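PDB 5DU9: CDA peptide synthetase I from Streptomyces coelicolor, which supplies a condensation domain of a modular peptide synthetase, a two-lobed fold belonging to the CoA-dependent acyltransferase clan. Local coordinates for residues Leu173-Arg178 and Ala185-Ala190; Thr194-Ala199 and Gly299-Ile304; Thr253-Arg258 and Glu434-Pro439. The protein carries 1 engineered substitution. All blocks are in the same frame, centred on the assembly; numbering follows the deposited sequence.

Contact 1: Leu173-Arg178 and Ala185-Ala190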
loop_
_atom_site.group_PDB
_atom_site.type_symbol
_atom_site.label_atom_id
_atom_site.label_comp_id
_atom_site.label_asym_id
_atom_site.label_seq_id
_atom_site.Cartn_x
_atom_site.Cartn_y
_atom_site.Cartn_z
ATOM N N LEU A 173 7.987 12.305 -11.464
ATOM C CA LEU A 173 8.311 13.597 -10.869
ATOM C C LEU A 173 9.803 13.874 -10.964
ATOM O O LEU A 173 10.222 14.959 -11.372
ATOM C CB LEU A 173 7.869 13.643 -9.406
ATOM C CG LEU A 173 8.172 14.946 -8.661
ATOM C CD1 LEU A 173 7.311 16.077 -9.194
ATOM C CD2 LEU A 173 7.964 14.772 -7.165
ATOM N N ALA A 174 10.604 12.886 -10.579
ATOM C CA ALA A 174 12.055 13.026 -10.616
ATOM C C ALA A 174 12.550 13.215 -12.044
ATOM O O ALA A 174 13.423 14.040 -12.300
ATOM C CB ALA A 174 12.716 11.819 -9.982
ATOM N N GLU A 175 11.979 12.454 -12.973
ATOM C CA GLU A 175 12.358 12.541 -14.379
ATOM C C GLU A 175 12.162 13.953 -14.920
ATOM O O GLU A 175 13.037 14.494 -15.597
ATOM C CB GLU A 175 11.544 11.547 -15.209
ATOM C CG GLU A 175 11.966 11.465 -16.666
ATOM C CD GLU A 175 11.170 10.436 -17.440
ATOM O OE1 GLU A 175 9.932 10.396 -17.276
ATOM O OE2 GLU A 175 11.781 9.664 -18.208
ATOM N N VAL A 176 11.010 14.546 -14.620
ATOM C CA VAL A 176 10.714 15.905 -15.068
ATOM C C VAL A 176 11.645 16.908 -14.390
ATOM O O VAL A 176 12.150 17.826 -15.034
ATOM C CB VAL A 176 9.244 16.283 -14.787
ATOM C CG1 VAL A 176 8.958 17.723 -15.199
ATOM C CG2 VAL A 176 8.302 15.336 -15.523
ATOM N N TYR A 177 11.873 16.725 -13.092
ATOM C CA TYR A 177 12.744 17.619 -12.328
ATOM C C TYR A 177 14.162 17.644 -12.896
ATOM O O TYR A 177 14.775 18.711 -13.016
ATOM C CB TYR A 177 12.783 17.201 -10.856
ATOM C CG TYR A 177 13.685 18.065 -9.997
ATOM C CD1 TYR A 177 13.248 19.293 -9.514
ATOM C CD2 TYR A 177 14.969 17.651 -9.669
ATOM C CE1 TYR A 177 14.068 20.088 -8.727
ATOM C CE2 TYR A 177 15.797 18.439 -8.881
ATOM C CZ TYR A 177 15.340 19.656 -8.416
ATOM O OH TYR A 177 16.153 20.445 -7.633
ATOM N N ARG A 178 14.685 16.473 -13.245
ATOM C CA ARG A 178 16.035 16.389 -13.797
ATOM C C ARG A 178 16.133 17.158 -15.109
ATOM O O ARG A 178 17.117 17.855 -15.357
ATOM C CB ARG A 178 16.452 14.932 -14.016
ATOM C CG ARG A 178 16.687 14.145 -12.732
ATOM C CD ARG A 178 17.409 12.832 -13.003
ATOM N NE ARG A 178 16.780 12.045 -14.063
ATOM C CZ ARG A 178 15.815 11.147 -13.877
ATOM N NH1 ARG A 178 15.334 10.907 -12.660
ATOM N NH2 ARG A 178 15.323 10.484 -14.914
ATOM N N ALA A 185 14.997 19.004 -22.646
ATOM C CA ALA A 185 13.569 18.951 -22.918
ATOM C C ALA A 185 12.943 17.870 -22.052
ATOM O O ALA A 185 13.530 16.807 -21.857
ATOM C CB ALA A 185 13.309 18.682 -24.390
ATOM N N VAL A 186 11.756 18.141 -21.526
ATOM C CA VAL A 186 11.088 17.187 -20.651
ATOM C C VAL A 186 10.675 15.953 -21.455
ATOM O O VAL A 186 9.906 16.072 -22.409
ATOM C CB VAL A 186 9.852 17.805 -19.973
ATOM C CG1 VAL A 186 9.184 16.794 -19.056
ATOM C CG2 VAL A 186 10.245 19.051 -19.189
ATOM N N PRO A 187 11.193 14.768 -21.087
ATOM C CA PRO A 187 10.780 13.553 -21.800
ATOM C C PRO A 187 9.273 13.345 -21.739
ATOM O O PRO A 187 8.647 13.722 -20.750
ATOM C CB PRO A 187 11.513 12.434 -21.054
ATOM C CG PRO A 187 12.655 13.098 -20.386
ATOM C CD PRO A 187 12.177 14.469 -20.032
ATOM N N ALA A 188 8.701 12.763 -22.787
ATOM C CA ALA A 188 7.272 12.494 -22.811
ATOM C C ALA A 188 6.913 11.496 -21.720
ATOM O O ALA A 188 7.654 10.543 -21.469
ATOM C CB ALA A 188 6.847 11.968 -24.172
ATOM N N ALA A 189 5.781 11.721 -21.064
ATOM C CA ALA A 189 5.286 10.771 -20.078
ATOM C C ALA A 189 4.973 9.452 -20.771
ATOM O O ALA A 189 4.651 9.430 -21.960
ATOM C CB ALA A 189 4.055 11.315 -19.374
ATOM N N ALA A 190 5.081 8.357 -20.026
ATOM C CA ALA A 190 4.813 7.029 -20.563
ATOM C C ALA A 190 3.849 6.280 -19.660
ATOM O O ALA A 190 4.189 5.236 -19.102
ATOM C CB ALA A 190 6.105 6.250 -20.722
HETATM O O HOH W 1 8.442 8.930 -19.213
#
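The chain leaves helix 163-182, turns and runs back beside its last turns, bringing V186 closest to V176 with their CA atoms 5.7 Å apart; residues 185-189 are extended, with backbone angles near those of a polyproline II helix. Two side-chain pairs make the contact. V186 CG1 faces both methyls of V176, 3.9 Å from V176 CG2 and almost equally near CG1. It gets there because V186 holds CG1 trans to its backbone N (chi1 -179°), which carries this methyl over to the helix while CG2 turns off beside the N. On the adjoining residue, the extended E175 side chain passes across the P187 ring at an angle. Its chain is straight from CA to CD (chi1 -174°, chi2 178°); the methylene E175 CG rests 4.1 Å from P187 CG, and the carboxylate oxygen OE2 comes within 4.0 Å of P187 CB. P187 thus packs on both the CG methylene and the flank of the carboxylate. E175 OE1 forms a salt bridge with R172, one turn back on the same helix, and R172 NH1 also donates to P187 O. A water strengthens the tie, donating to E175 OE1 at 2.8 Å and to A188 O at 2.9 Å, so OE1 is gripped by both a cation and a water, and two successive carbonyls of the returning chain are anchored to the helix. In this part of the condensation domain the loop after helix 163-182 folds back against that helix, partly through apolar and partly through polar groups. V186 also touches R172 and L180, and P187 touches A179, all on helix 163-182. V176 packs besides on A52, L55 and T56, placing this face of the helix against helix 46-58, while the loop goes on to helix 194-205.

Contact 2: Thr194-Ala199 and Gly299-Ile304. With SO4 (sulfate ion), chain C.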
loop_
_atom_site.group_PDB
_atom_site.type_symbol
_atom_site.label_atom_id
_atom_site.label_comp_id
_atom_site.label_asym_id
_atom_site.label_seq_id
_atom_site.Cartn_x
_atom_site.Cartn_y
_atom_site.Cartn_z
ATOM N N THR A 194 -6.588 4.464 -18.498
ATOM C CA THR A 194 -7.489 3.930 -17.486
ATOM C C THR A 194 -8.715 3.271 -18.115
ATOM O O THR A 194 -9.151 2.217 -17.662
ATOM C CB THR A 194 -7.946 5.031 -16.512
ATOM O OG1 THR A 194 -6.799 5.619 -15.884
ATOM C CG2 THR A 194 -8.863 4.463 -15.438
ATOM N N ASP A 195 -9.272 3.888 -19.154
ATOM C CA ASP A 195 -10.473 3.346 -19.783
ATOM C C ASP A 195 -10.241 1.915 -20.262
ATOM O O ASP A 195 -11.098 1.053 -20.088
ATOM C CB ASP A 195 -10.925 4.221 -20.957
ATOM C CG ASP A 195 -11.595 5.512 -20.509
ATOM O OD1 ASP A 195 -12.146 5.557 -19.390
ATOM O OD2 ASP A 195 -11.587 6.483 -21.293
ATOM N N ARG A 196 -9.080 1.660 -20.855
ATOM C CA ARG A 196 -8.773 0.319 -21.341
ATOM C C ARG A 196 -8.582 -0.657 -20.182
ATOM O O ARG A 196 -8.949 -1.828 -20.288
ATOM C CB ARG A 196 -7.527 0.333 -22.228
ATOM C CG ARG A 196 -7.780 0.863 -23.625
ATOM C CD ARG A 196 -6.602 0.583 -24.542
ATOM N NE ARG A 196 -5.613 1.657 -24.506
ATOM C CZ ARG A 196 -4.293 1.484 -24.474
ATOM N NH1 ARG A 196 -3.761 0.268 -24.454
ATOM N NH2 ARG A 196 -3.498 2.545 -24.453
ATOM N N MET A 197 -8.006 -0.174 -19.084
ATOM C CA MET A 197 -7.819 -0.990 -17.887
ATOM C C MET A 197 -9.181 -1.387 -17.310
ATOM O O MET A 197 -9.406 -2.542 -16.949
ATOM C CB MET A 197 -6.976 -0.228 -16.850
ATOM C CG MET A 197 -6.620 -1.028 -15.600
ATOM S SD MET A 197 -5.314 -0.249 -14.609
ATOM C CE MET A 197 -6.100 1.284 -14.112
ATOM N N VAL A 198 -10.092 -0.426 -17.235
ATOM C CA VAL A 198 -11.446 -0.691 -16.759
ATOM C C VAL A 198 -12.178 -1.655 -17.698
ATOM O O VAL A 198 -12.895 -2.547 -17.247
ATOM C CB VAL A 198 -12.243 0.624 -16.621
ATOM C CG1 VAL A 198 -13.728 0.360 -16.373
ATOM C CG2 VAL A 198 -11.657 1.461 -15.496
ATOM N N ALA A 199 -11.996 -1.480 -19.000
ATOM C CA ALA A 199 -12.627 -2.372 -19.967
ATOM C C ALA A 199 -12.146 -3.809 -19.767
ATOM O O ALA A 199 -12.909 -4.762 -19.954
ATOM C CB ALA A 199 -12.342 -1.907 -21.391
ATOM N N GLY A 299 -1.496 -7.057 -17.600
ATOM C CA GLY A 299 -1.068 -6.599 -18.909
ATOM C C GLY A 299 -0.218 -5.351 -18.808
ATOM O O GLY A 299 -0.168 -4.702 -17.763
ATOM N N ALA A 300 0.447 -5.011 -19.907
ATOM C CA ALA A 300 1.417 -3.922 -19.912
ATOM C C ALA A 300 0.771 -2.565 -19.659
ATOM O O ALA A 300 1.319 -1.738 -18.927
ATOM C CB ALA A 300 2.167 -3.903 -21.235
ATOM N N ASN A 301 -0.382 -2.323 -20.276
ATOM C CA ASN A 301 -1.058 -1.041 -20.116
ATOM C C ASN A 301 -1.428 -0.792 -18.663
ATOM O O ASN A 301 -1.156 0.276 -18.115
ATOM C CB ASN A 301 -2.315 -0.974 -20.985
ATOM C CG ASN A 301 -3.095 0.311 -20.773
ATOM O OD1 ASN A 301 -2.647 1.393 -21.157
ATOM N ND2 ASN A 301 -4.265 0.198 -20.160
ATOM N N ALA A 302 -2.038 -1.793 -18.041
ATOM C CA ALA A 302 -2.471 -1.674 -16.656
ATOM C C ALA A 302 -1.293 -1.417 -15.717
ATOM O O ALA A 302 -1.412 -0.648 -14.757
ATOM C CB ALA A 302 -3.224 -2.928 -16.232
ATOM N N ARG A 303 -0.154 -2.040 -15.999
ATOM C CA ARG A 303 1.008 -1.922 -15.124
ATOM C C ARG A 303 1.522 -0.487 -14.999
ATOM O O ARG A 303 2.066 -0.115 -13.958
ATOM C CB ARG A 303 2.135 -2.835 -15.613
ATOM C CG ARG A 303 1.966 -4.285 -15.172
ATOM C CD ARG A 303 3.241 -5.090 -15.353
ATOM N NE ARG A 303 3.579 -5.286 -16.761
ATOM C CZ ARG A 303 3.075 -6.250 -17.527
ATOM N NH1 ARG A 303 2.198 -7.114 -17.034
ATOM N NH2 ARG A 303 3.447 -6.347 -18.797
ATOM N N ILE A 304 1.322 0.322 -16.036
ATOM C CA ILE A 304 1.858 1.689 -16.057
ATOM C C ILE A 304 0.767 2.760 -16.058
ATOM O O ILE A 304 1.003 3.885 -16.485
ATOM C CB ILE A 304 2.774 1.909 -17.280
ATOM C CG1 ILE A 304 2.012 1.657 -18.586
ATOM C CG2 ILE A 304 3.991 0.999 -17.186
ATOM C CD1 ILE A 304 2.725 2.167 -19.826
HETATM S S SO4 C . -2.184 -4.470 -23.007
HETATM O O1 SO4 C . -1.865 -5.819 -23.466
HETATM O O2 SO4 C . -2.717 -3.684 -24.122
HETATM O O3 SO4 C . -3.186 -4.544 -21.949
HETATM O O4 SO4 C . -0.973 -3.840 -22.493
#
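At an anion site at the start of the short helix 300-303, R196 and N301 meet at the side of helix 194-205, within the two-lobed condensation-domain fold. The anion is a sulfate, probably from the crystallisation liquor. N301 N donates to sulfate O4 at 2.8 Å, with an N-H...O angle of 150°. The same oxygen also has A300 N close by. Over one face of the R196 guanidinium lies the amide of N301, its OD1 3.3 Å above the plane and displaced toward the rim. The two planes are stacked, only 29° from parallel, while sulfate O2 approaches the guanidinium at its edge, at a longer distance. OD1 is not bonded to the arginine: it accepts from D193 N, and D193 OD2 in turn accepts from R196 N, so D193 links the start of one helix to the side chain of the other. Deeper in, the helices meet through M197 and A302, whose CA atoms are 5.5 Å apart. M197 leaves its helix with CG trans to the backbone N (chi1 -175°) and bends only at the end, setting SD 3.8 Å from both A302 CB and A302 CA.

Contact 3: Thr253-Arg258 and Glu434-Pro439; sequences TEVLGR and ELAADP
V255 carries this helix-to-helix contact mainly through CG2. Its chi1 of 66° wedges CG1 between its own backbone N and carbonyl carbon, the crowded position, and sends CG2 trans to the N and out across the gap. CG2 lands on backbone more than on side chain: it is 3.6 Å from A437 CA and 3.7 Å from A436 C, with A437 CB further off at 4.1 Å. The A436 methyl comes the other way, its CB 4.0 Å from both V255 CG2 and V255 O, with V255 CG1 more distant at 4.2 Å. These are the last turns of helix 418-437 and the middle of helix 250-263, joined in the second lobe of the condensation domain, beside the sheet that contains strand 404-411. L256 meets the A436 methyl from another side. Its CB points away, yet with chi1 at -67° a chi2 of 172° sends CD1 straight on, and the other branch, CD2, turns to 4.0 Å from A436 CB; L256 also packs on P401 and on L405 of that strand. A436 meets A259 one turn along. V255 CA lies over one face of the R258 guanidinium, 3.6 Å from its plane and toward the rim.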
loop_
_atom_site.group_PDB
_atom_site.type_symbol
_atom_site.label_atom_id
_atom_site.label_comp_id
_atom_site.label_asym_id
_atom_site.label_seq_id
_atom_site.Cartn_x
_atom_site.Cartn_y
_atom_site.Cartn_z
ATOM N N THR A 253 18.178 -7.532 9.084
ATOM C CA THR A 253 17.271 -7.999 8.028
ATOM C C THR A 253 17.906 -8.970 7.027
ATOM O O THR A 253 17.193 -9.695 6.333
ATOM C CB THR A 253 16.680 -6.808 7.229
ATOM O OG1 THR A 253 17.719 -6.105 6.539
ATOM C CG2 THR A 253 15.963 -5.840 8.159
ATOM N N GLU A 254 19.231 -8.988 6.946
ATOM C CA GLU A 254 19.916 -9.881 6.012
ATOM C C GLU A 254 19.518 -11.343 6.203
ATOM O O GLU A 254 19.493 -12.113 5.242
ATOM C CB GLU A 254 21.435 -9.739 6.157
ATOM C CG GLU A 254 22.006 -8.534 5.425
ATOM C CD GLU A 254 23.445 -8.228 5.812
ATOM O OE1 GLU A 254 24.017 -8.954 6.658
ATOM O OE2 GLU A 254 24.005 -7.254 5.265
ATOM N N VAL A 255 19.204 -11.722 7.440
ATOM C CA VAL A 255 18.839 -13.104 7.736
ATOM C C VAL A 255 17.602 -13.545 6.943
ATOM O O VAL A 255 17.462 -14.721 6.617
ATOM C CB VAL A 255 18.597 -13.304 9.252
ATOM C CG1 VAL A 255 17.380 -12.519 9.720
ATOM C CG2 VAL A 255 18.456 -14.784 9.589
ATOM N N LEU A 256 16.720 -12.601 6.618
ATOM C CA LEU A 256 15.540 -12.911 5.816
ATOM C C LEU A 256 15.942 -13.351 4.414
ATOM O O LEU A 256 15.334 -14.250 3.832
ATOM C CB LEU A 256 14.607 -11.702 5.735
ATOM C CG LEU A 256 13.924 -11.283 7.034
ATOM C CD1 LEU A 256 13.189 -9.970 6.828
ATOM C CD2 LEU A 256 12.966 -12.360 7.517
ATOM N N GLY A 257 16.975 -12.708 3.878
ATOM C CA GLY A 257 17.519 -13.082 2.586
ATOM C C GLY A 257 18.150 -14.461 2.612
ATOM O O GLY A 257 18.033 -15.217 1.654
ATOM N N ARG A 258 18.820 -14.792 3.712
ATOM C CA ARG A 258 19.446 -16.100 3.845
ATOM C C ARG A 258 18.385 -17.189 3.964
ATOM O O ARG A 258 18.550 -18.286 3.422
ATOM C CB ARG A 258 20.392 -16.126 5.048
ATOM C CG ARG A 258 21.626 -15.258 4.855
ATOM C CD ARG A 258 22.719 -15.579 5.864
ATOM N NE ARG A 258 22.323 -15.299 7.243
ATOM C CZ ARG A 258 22.442 -14.114 7.840
ATOM N NH1 ARG A 258 22.927 -13.069 7.179
ATOM N NH2 ARG A 258 22.064 -13.971 9.103
ATOM N N GLU A 434 14.268 -14.923 14.550
ATOM C CA GLU A 434 14.632 -16.218 15.116
ATOM C C GLU A 434 14.234 -17.363 14.180
ATOM O O GLU A 434 14.992 -18.315 13.986
ATOM C CB GLU A 434 13.972 -16.403 16.483
ATOM C CG GLU A 434 14.420 -17.647 17.238
ATOM C CD GLU A 434 15.843 -17.542 17.759
ATOM O OE1 GLU A 434 16.333 -16.408 17.946
ATOM O OE2 GLU A 434 16.473 -18.598 17.979
ATOM N N LEU A 435 13.040 -17.269 13.608
ATOM C CA LEU A 435 12.569 -18.263 12.652
ATOM C C LEU A 435 13.472 -18.301 11.426
ATOM O O LEU A 435 13.894 -19.370 10.980
ATOM C CB LEU A 435 11.132 -17.960 12.220
ATOM C CG LEU A 435 10.049 -18.143 13.282
ATOM C CD1 LEU A 435 8.736 -17.548 12.798
ATOM C CD2 LEU A 435 9.877 -19.612 13.627
ATOM N N ALA A 436 13.758 -17.125 10.884
ATOM C CA ALA A 436 14.546 -17.018 9.660
ATOM C C ALA A 436 15.966 -17.551 9.854
ATOM O O ALA A 436 16.576 -18.068 8.914
ATOM C CB ALA A 436 14.584 -15.575 9.188
ATOM N N ALA A 437 16.483 -17.440 11.072
ATOM C CA ALA A 437 17.854 -17.861 11.364
ATOM C C ALA A 437 18.023 -19.377 11.291
ATOM O O ALA A 437 19.134 -19.871 11.104
ATOM C CB ALA A 437 18.276 -17.355 12.734
ATOM N N ASP A 438 16.926 -20.112 11.449
ATOM C CA ASP A 438 16.959 -21.568 11.330
ATOM C C ASP A 438 15.601 -22.106 10.890
ATOM O O ASP A 438 14.788 -22.502 11.722
ATOM C CB ASP A 438 17.370 -22.212 12.653
ATOM C CG ASP A 438 17.464 -23.721 12.560
ATOM O OD1 ASP A 438 17.436 -24.250 11.427
ATOM O OD2 ASP A 438 17.569 -24.377 13.616
ATOM N N PRO A 439 15.349 -22.123 9.574
ATOM C CA PRO A 439 14.053 -22.576 9.067
ATOM C C PRO A 439 13.742 -24.044 9.370
ATOM O O PRO A 439 12.578 -24.430 9.297
ATOM C CB PRO A 439 14.173 -22.340 7.559
ATOM C CG PRO A 439 15.170 -21.226 7.443
ATOM C CD PRO A 439 16.174 -21.530 8.507
#

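Overall arrangement
Contacts 1 and 2 are neighbours, their centres 21 Å apart, and they touch: A190 O, at the end of segment 185-190, lies 3.5 Å from I304 CD1 of contact 2. The loop runs on into helix 194-205, which forms half of contact 2. Contact 3 is remote, its centre about 40 Å from that of contact 1 and 37 Å from that of contact 2. Contact 2 does not touch the bound (2S)-2-amino-N-butyl-propanamide; the M197 side chain is about 13 Å from it, and M308 and R312, which line that pocket, follow residues 299-304 closely in the chain. In sequence, the segments of contacts 2 and 3 alternate, whereas contact 1 closes before either opens.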